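Side-chain contacts in chinitase A (Streptomyces coelicolor, PDB 3EBV), which probably cleaves internal bonds of chitin as a family 18 endochitinase, this piece being its TIM-barrel glycosidase domain: residues 19-23 / 24-28; 251-255 / 256-260. All coordinates share one frame; numbering follows the deposited sequence.

Contact 1: residues 19-23 / 24-28. With SO4 (sulfate ion), chain B.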
loop_
_atom_site.group_PDB
_atom_site.type_symbol
_atom_site.label_atom_id
_atom_site.label_comp_id
_atom_site.label_asym_id
_atom_site.label_seq_id
_atom_site.Cartn_x
_atom_site.Cartn_y
_atom_site.Cartn_z
ATOM N N THR A 19 -6.226 -16.953 7.013
ATOM C CA THR A 19 -6.953 -16.809 8.271
ATOM C C THR A 19 -7.946 -15.657 8.224
ATOM O O THR A 19 -7.560 -14.522 7.942
ATOM C CB THR A 19 -5.957 -16.579 9.444
ATOM O OG1 THR A 19 -5.136 -17.741 9.596
ATOM C CG2 THR A 19 -6.672 -16.328 10.773
ATOM N N VAL A 20 -9.221 -15.942 8.470
ATOM C CA VAL A 20 -10.222 -14.896 8.480
ATOM C C VAL A 20 -10.065 -14.044 9.716
ATOM O O VAL A 20 -9.848 -14.555 10.831
ATOM C CB VAL A 20 -11.667 -15.511 8.408
ATOM C CG1 VAL A 20 -12.728 -14.451 8.677
ATOM C CG2 VAL A 20 -11.879 -16.112 7.037
ATOM N N GLN A 21 -10.168 -12.722 9.520
ATOM C CA GLN A 21 -9.980 -11.771 10.597
ATOM C C GLN A 21 -11.057 -10.704 10.602
ATOM O O GLN A 21 -11.473 -10.249 9.531
ATOM C CB GLN A 21 -8.625 -11.020 10.473
ATOM C CG GLN A 21 -7.386 -11.906 10.571
ATOM C CD GLN A 21 -6.114 -11.094 10.500
ATOM O OE1 GLN A 21 -5.931 -10.316 9.554
ATOM N NE2 GLN A 21 -5.207 -11.288 11.466
ATOM N N LYS A 22 -11.462 -10.290 11.803
ATOM C CA LYS A 22 -12.145 -8.999 11.961
ATOM C C LYS A 22 -11.074 -7.914 11.942
ATOM O O LYS A 22 -9.883 -8.200 12.141
ATOM C CB LYS A 22 -12.927 -8.943 13.279
ATOM C CG LYS A 22 -14.030 -10.002 13.322
ATOM C CD LYS A 22 -14.736 -10.019 14.664
ATOM C CE LYS A 22 -15.878 -11.022 14.640
ATOM N NZ LYS A 22 -16.515 -11.253 15.979
ATOM N N ILE A 23 -11.477 -6.668 11.729
ATOM C CA ILE A 23 -10.515 -5.573 11.873
ATOM C C ILE A 23 -9.869 -5.605 13.265
ATOM O O ILE A 23 -8.694 -5.302 13.413
ATOM C CB ILE A 23 -11.204 -4.197 11.588
ATOM C CG1 ILE A 23 -11.512 -4.062 10.079
ATOM C CG2 ILE A 23 -10.399 -3.013 12.174
ATOM C CD1 ILE A 23 -10.242 -3.784 9.176
ATOM N N SER A 24 -10.634 -5.946 14.304
ATOM C CA SER A 24 -10.115 -5.968 15.681
ATOM C C SER A 24 -9.048 -7.050 15.887
ATOM O O SER A 24 -8.299 -6.985 16.871
ATOM C CB SER A 24 -11.259 -6.230 16.665
ATOM O OG SER A 24 -11.917 -7.446 16.322
ATOM N N ASP A 25 -8.958 -8.024 14.972
ATOM C CA ASP A 25 -7.923 -9.052 15.084
ATOM C C ASP A 25 -6.566 -8.626 14.514
ATOM O O ASP A 25 -5.559 -9.303 14.709
ATOM C CB ASP A 25 -8.320 -10.329 14.340
ATOM C CG ASP A 25 -9.526 -11.023 14.950
ATOM O OD1 ASP A 25 -9.562 -11.132 16.201
ATOM O OD2 ASP A 25 -10.367 -11.476 14.145
ATOM N N VAL A 26 -6.555 -7.544 13.733
ATOM C CA VAL A 26 -5.308 -7.121 13.086
ATOM C C VAL A 26 -4.254 -6.749 14.137
ATOM O O VAL A 26 -4.533 -5.969 15.045
ATOM C CB VAL A 26 -5.559 -5.930 12.133
ATOM C CG1 VAL A 26 -4.213 -5.346 11.619
ATOM C CG2 VAL A 26 -6.470 -6.385 10.970
ATOM N N PRO A 27 -3.042 -7.331 14.028
ATOM C CA PRO A 27 -1.965 -7.003 14.984
ATOM C C PRO A 27 -1.696 -5.519 15.187
ATOM O O PRO A 27 -1.831 -4.720 14.244
ATOM C CB PRO A 27 -0.731 -7.696 14.393
ATOM C CG PRO A 27 -1.322 -8.929 13.644
ATOM C CD PRO A 27 -2.657 -8.413 13.093
ATOM N N SER A 28 -1.274 -5.185 16.406
ATOM C CA SER A 28 -0.992 -3.795 16.757
ATOM C C SER A 28 0.136 -3.167 15.927
ATOM O O SER A 28 0.168 -1.932 15.798
ATOM C CB SER A 28 -0.651 -3.682 18.246
ATOM O OG SER A 28 0.406 -4.522 18.568
HETATM S S SO4 B . -0.910 -6.553 21.477
HETATM O O1 SO4 B . -1.998 -5.671 21.868
HETATM O O2 SO4 B . -0.368 -7.304 22.617
HETATM O O3 SO4 B . -1.474 -7.473 20.424
HETATM O O4 SO4 B . 0.208 -5.763 20.955
#
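D25 reaches back over the start of a short 3-10 turn to the backbone of K22, and its side chain makes a different contact at each step. CB lies 3.4 Å from K22 O and 3.9 Å from Q21 CB, so the aliphatic base of the aspartate is pressed against the chain just before the turn. CG stands beside its own backbone N (chi1 -66°), which turns the carboxylate back toward that chain. At the tip, D25 OD2 accepts K22 N at 2.8 Å with an N-H...O angle of 156°; the donor comes from the anti side, 30° out of the carboxylate plane. In the other direction D25 N donates to K22 O at 3.0 Å, and the next bond of the turn runs from V26 N to I23 O.

Beyond its CB, Q21 runs extended past D25 to P27, where NE2 ends 4.2 Å from P27 CD. Its OE1 is taken by T273 OG1, at the start of helix 273-278. K22 goes another way: its CB packs at 3.5 Å from S24 OG, then the extended chain, which also touches Y59, leads away from the turn. I23 sends its side chain to W11 of strand 6-12 and to F64 of helix 61-73, and V26 also packs on W11. Farther along, S28 OG donates to O4 of a sulfate ion, probably left from the crystallisation liquor, at 2.7 Å.

The carboxylate of D25 thus accepts the main-chain N-H just before the 3-10 turn. With K22 NZ 6.4 Å from D25 OD2 there is no salt bridge, and any attraction between their charges is probably weak beside solvent; the carboxylate's direct work across this turn is to accept that N-H.

Contact 2: residues 251-255 / 256-260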
loop_
_atom_site.group_PDB
_atom_site.type_symbol
_atom_site.label_atom_id
_atom_site.label_comp_id
_atom_site.label_asym_id
_atom_site.label_seq_id
_atom_site.Cartn_x
_atom_site.Cartn_y
_atom_site.Cartn_z
ATOM N N THR A 251 23.793 0.291 6.521
ATOM C CA THR A 251 24.263 -0.984 7.023
ATOM C C THR A 251 23.461 -2.126 6.407
ATOM O O THR A 251 22.329 -1.890 5.954
ATOM C CB THR A 251 24.172 -1.078 8.550
ATOM O OG1 THR A 251 22.791 -1.033 8.971
ATOM C CG2 THR A 251 24.919 0.090 9.200
ATOM N N ASN A 252 24.049 -3.323 6.358
ATOM C CA ASN A 252 23.352 -4.525 5.869
ATOM C C ASN A 252 22.946 -4.461 4.396
ATOM O O ASN A 252 22.088 -5.224 3.950
ATOM C CB ASN A 252 22.179 -4.892 6.793
ATOM C CG ASN A 252 22.652 -5.309 8.171
ATOM O OD1 ASN A 252 23.659 -6.030 8.298
ATOM N ND2 ASN A 252 21.984 -4.839 9.187
ATOM N N CYS A 253 23.657 -3.644 3.614
ATOM C CA CYS A 253 23.422 -3.667 2.165
ATOM C C CYS A 253 23.880 -4.972 1.512
ATOM O O CYS A 253 24.778 -5.685 2.014
ATOM C CB CYS A 253 24.136 -2.501 1.459
ATOM S SG CYS A 253 23.586 -0.867 2.037
ATOM N N GLY A 254 23.249 -5.290 0.377
ATOM C CA GLY A 254 23.734 -6.383 -0.486
ATOM C C GLY A 254 24.792 -5.811 -1.430
ATOM O O GLY A 254 25.568 -4.905 -1.018
ATOM N N SER A 255 24.889 -6.302 -2.669
ATOM C CA SER A 255 25.861 -5.711 -3.611
ATOM C C SER A 255 25.534 -4.247 -3.948
ATOM O O SER A 255 26.409 -3.427 -4.310
ATOM C CB SER A 255 25.983 -6.506 -4.918
ATOM O OG SER A 255 24.896 -6.289 -5.827
ATOM N N PHE A 256 24.236 -3.907 -3.923
ATOM C CA PHE A 256 23.828 -2.552 -4.276
ATOM C C PHE A 256 23.938 -1.607 -3.075
ATOM O O PHE A 256 23.354 -1.857 -2.023
ATOM C CB PHE A 256 22.379 -2.495 -4.798
ATOM C CG PHE A 256 22.001 -1.090 -5.129
ATOM C CD1 PHE A 256 22.590 -0.423 -6.227
ATOM C CD2 PHE A 256 21.175 -0.384 -4.259
ATOM C CE1 PHE A 256 22.322 0.950 -6.465
ATOM C CE2 PHE A 256 20.889 0.979 -4.524
ATOM C CZ PHE A 256 21.469 1.633 -5.605
ATOM N N LYS A 257 24.725 -0.556 -3.293
ATOM C CA LYS A 257 24.911 0.471 -2.257
ATOM C C LYS A 257 24.317 1.798 -2.705
ATOM O O LYS A 257 24.786 2.420 -3.654
ATOM C CB LYS A 257 26.419 0.642 -1.974
ATOM C CG LYS A 257 26.704 1.788 -0.945
ATOM C CD LYS A 257 26.187 1.402 0.430
ATOM C CE LYS A 257 26.377 2.520 1.493
ATOM N NZ LYS A 257 25.436 3.676 1.229
ATOM N N PRO A 258 23.212 2.224 -2.032
ATOM C CA PRO A 258 22.707 3.543 -2.383
ATOM C C PRO A 258 23.764 4.628 -2.184
ATOM O O PRO A 258 24.621 4.517 -1.300
ATOM C CB PRO A 258 21.539 3.745 -1.399
ATOM C CG PRO A 258 21.137 2.351 -0.925
ATOM C CD PRO A 258 22.443 1.549 -0.960
ATOM N N SER A 259 23.690 5.702 -2.962
ATOM C CA SER A 259 24.663 6.769 -2.784
ATOM C C SER A 259 24.481 7.528 -1.496
ATOM O O SER A 259 25.437 8.084 -0.963
ATOM C CB SER A 259 24.625 7.745 -3.945
ATOM O OG SER A 259 24.954 7.080 -5.154
ATOM N N LYS A 260 23.237 7.579 -1.012
ATOM C CA LYS A 260 22.893 8.351 0.180
ATOM C C LYS A 260 22.215 7.489 1.238
ATOM O O LYS A 260 21.935 6.295 0.993
ATOM C CB LYS A 260 21.951 9.515 -0.199
ATOM C CG LYS A 260 22.614 10.604 -1.038
ATOM C CD LYS A 260 21.574 11.650 -1.473
ATOM C CE LYS A 260 22.078 12.392 -2.682
ATOM N NZ LYS A 260 23.063 13.408 -2.261
HETATM O O HOH W 1 21.497 -3.731 -1.291
HETATM O O HOH W 2 26.301 -0.393 -5.744
#
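C253 begins the contact by turning its side chain in toward the returning chain, CB lying 3.6 Å from F256 O. Its sulfur, bonded covalently to C246 of helix 237-249, meets two methylenes on the same side, K257 CD at 3.8 Å and P258 CD at 4.0 Å. The lysine gets there by folding: a bend at chi2 (68°) and another at chi4 carry the chain past the disulfide and bring NZ round to P258 O, 2.8 Å away. That N-H donor is tilted only slightly from the carbonyl plane, with a C=O...N angle of 151°.

At G254 the link is made through water. One molecule accepts from G254 N and donates to F256 O at 2.7 Å, bridging the two arms of the bend. A second accepts from K257 N at 2.9 Å, while its bond to S255 O is weak.

S255 stands at the bend itself. Its OG comes close to F256 N at too poor an angle to bond; both are instead held by the carboxylate of D200 in helix 199-210, OG by OD2 and F256 N by OD1. Just beyond, the ring of F256 is buried against T203, A204 and C207 of the same helix and against C189, the disulfide partner of C207.

No direct hydrogen bond joins 251-255 to 256-260. The bend is therefore closed by water and sulfur packing, while a disulfide to helix 237-249, and an aspartate and a buried phenyl ring at helix 199-210, fasten it to two helices.

How the contacts relate
Both contacts are partly buried bends in loops of the TIM barrel, each leading into a barrel strand: contact 1 between strands 6-12 and 32-40, contact 2 between helix 237-249 and strand 267-271. Their centres lie 35 Å apart and they do not touch. Contact 1 is nearer the middle of the chain, about 17 Å from its centre against 24 Å, and packs on strand 6-12 and helices 61-73 and 273-278; contact 2 rests on helices 199-210 and 237-249. Direct hydrogen bonds and a carboxylate close the first bend from within. The second takes its carboxylate from a helix outside it and adds one good water bridge, a weaker second one and a disulfide.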